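Local coordinates for protein N-acyl-D-glutamate deacylase (Bordetella bronchiseptica, PDB 3GIP) that catalyses the zinc-dependent hydrolysis of N-acyl-D-glutamate, releasing D-glutamate and the acyl acid, as a member of the amidohydrolase superfamily, at residues Val92-Val97 and Leu214-Ile219. Residues are numbered along the deposited sequence; the frame is centred on the assembly and turned at random.
Sequences VGNCGV and LHTSHI. With ZN (zinc ion), chain F.
One water is gripped from three directions among the buried residues N94, C95 and T216. It donates to N94 OD1 at 2.8 Å, accepts from C95 N at 3.0 Å, and bonds T216 OG1 at 2.9 Å. The side chains of N94 and T216 cross at about a right angle, their oxygens OD1 and OG1 still 3.8 Å apart, and the water bridges this gap; ND2 of the same amide donates to the carbonyl of G67, fixing its rotation.

Farther along, zinc supplies the second link, bound by C95 SG at 2.2 Å and H218 ND1 at 2.0 Å, with H248 as another ligand. C95 SG lies at the edge of the H218 ring, close to its plane, 3.7 Å from H218 ND1. With CG anti to the backbone N (chi1 170°), H218 swings its ring past the strand end to the metal, while a type I' turn, N94 to V97, presents C95. Metal and water thus tie this loop to the strand's end at the zinc site, probably the active site, as in other amidohydrolases.

The loop follows strand 87-92, and T216 also packs on L143 and V245, from strands 139-145 and 243-246 of the TIM-barrel-like core, whereas S217 turns outward onto V233 of helix 226-240.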
loop_
_atom_site.group_PDB
_atom_site.type_symbol
_atom_site.label_atom_id
_atom_site.label_comp_id
_atom_site.label_asym_id
_atom_site.label_seq_id
_atom_site.Cartn_x
_atom_site.Cartn_y
_atom_site.Cartn_z
ATOM N N VAL A 92 -0.027 5.314 -3.501
ATOM C CA VAL A 92 1.105 4.829 -4.287
ATOM C C VAL A 92 2.382 5.610 -3.982
ATOM O O VAL A 92 2.363 6.556 -3.190
ATOM C CB VAL A 92 0.810 4.930 -5.805
ATOM C CG1 VAL A 92 -0.462 4.159 -6.144
ATOM C CG2 VAL A 92 0.663 6.395 -6.214
ATOM N N GLY A 93 3.487 5.204 -4.606
ATOM C CA GLY A 93 4.758 5.883 -4.405
ATOM C C GLY A 93 5.492 5.464 -3.148
ATOM O O GLY A 93 6.178 6.268 -2.518
ATOM N N ASN A 94 5.368 4.189 -2.799
ATOM C CA ASN A 94 5.995 3.661 -1.596
ATOM C C ASN A 94 7.409 3.123 -1.764
ATOM O O ASN A 94 7.885 2.902 -2.880
ATOM C CB ASN A 94 5.109 2.558 -1.016
ATOM C CG ASN A 94 3.890 3.108 -0.320
ATOM O OD1 ASN A 94 3.987 3.625 0.789
ATOM N ND2 ASN A 94 2.736 3.013 -0.971
ATOM N N CYS A 95 8.069 2.926 -0.626
ATOM C CA CYS A 95 9.415 2.372 -0.554
ATOM C C CYS A 95 10.473 3.138 -1.324
ATOM O O CYS A 95 11.446 2.555 -1.798
ATOM C CB CYS A 95 9.392 0.919 -1.021
ATOM S SG CYS A 95 8.098 -0.046 -0.176
ATOM N N GLY A 96 10.277 4.446 -1.439
ATOM C CA GLY A 96 11.247 5.276 -2.134
ATOM C C GLY A 96 11.079 5.419 -3.633
ATOM O O GLY A 96 11.767 6.235 -4.242
ATOM N N VAL A 97 10.175 4.652 -4.235
ATOM C CA VAL A 97 9.976 4.732 -5.680
ATOM C C VAL A 97 8.575 5.190 -6.053
ATOM O O VAL A 97 7.574 4.654 -5.571
ATOM C CB VAL A 97 10.286 3.382 -6.364
ATOM C CG1 VAL A 97 11.776 3.097 -6.271
ATOM C CG2 VAL A 97 9.481 2.259 -5.713
ATOM N N LEU A 214 3.437 13.281 5.440
ATOM C CA LEU A 214 4.085 12.081 5.959
ATOM C C LEU A 214 5.446 11.652 5.444
ATOM O O LEU A 214 5.905 12.065 4.377
ATOM C CB LEU A 214 3.161 10.880 5.745
ATOM C CG LEU A 214 1.827 10.756 6.467
ATOM C CD1 LEU A 214 0.946 9.783 5.705
ATOM C CD2 LEU A 214 2.054 10.272 7.890
ATOM N N HIS A 215 6.077 10.801 6.246
ATOM C CA HIS A 215 7.318 10.146 5.879
ATOM C C HIS A 215 6.940 8.686 6.079
ATOM O O HIS A 215 6.724 8.264 7.218
ATOM C CB HIS A 215 8.488 10.425 6.822
ATOM C CG HIS A 215 9.659 9.516 6.582
ATOM N ND1 HIS A 215 10.574 9.194 7.560
ATOM C CD2 HIS A 215 10.047 8.844 5.471
ATOM C CE1 HIS A 215 11.474 8.361 7.064
ATOM N NE2 HIS A 215 11.177 8.133 5.797
ATOM N N THR A 216 6.807 7.934 4.993
ATOM C CA THR A 216 6.496 6.510 5.110
ATOM C C THR A 216 7.829 5.842 4.807
ATOM O O THR A 216 8.605 6.340 3.985
ATOM C CB THR A 216 5.416 6.056 4.107
ATOM O OG1 THR A 216 5.916 6.161 2.770
ATOM C CG2 THR A 216 4.167 6.915 4.254
ATOM N N SER A 217 8.115 4.718 5.453
ATOM C CA SER A 217 9.408 4.104 5.232
ATOM C C SER A 217 9.540 2.597 5.178
ATOM O O SER A 217 9.005 1.873 6.021
ATOM C CB SER A 217 10.393 4.623 6.292
ATOM O OG SER A 217 11.681 4.036 6.147
ATOM N N HIS A 218 10.245 2.140 4.148
ATOM C CA HIS A 218 10.592 0.739 4.024
ATOM C C HIS A 218 11.952 0.923 4.692
ATOM O O HIS A 218 12.886 1.468 4.091
ATOM C CB HIS A 218 10.740 0.328 2.555
ATOM C CG HIS A 218 11.320 -1.041 2.371
ATOM N ND1 HIS A 218 10.829 -1.944 1.449
ATOM C CD2 HIS A 218 12.369 -1.652 2.973
ATOM C CE1 HIS A 218 11.552 -3.050 1.495
ATOM N NE2 HIS A 218 12.492 -2.898 2.410
ATOM N N ILE A 219 12.045 0.518 5.953
ATOM C CA ILE A 219 13.261 0.716 6.732
ATOM C C ILE A 219 14.544 0.058 6.220
ATOM O O ILE A 219 14.518 -0.812 5.348
ATOM C CB ILE A 219 12.995 0.377 8.219
ATOM C CG1 ILE A 219 12.664 -1.105 8.392
ATOM C CG2 ILE A 219 11.813 1.218 8.716
ATOM C CD1 ILE A 219 12.324 -1.471 9.827
HETATM ZN ZN ZN F . 8.990 -1.911 0.639
HETATM O O HOH W 1 6.545 3.492 1.899
#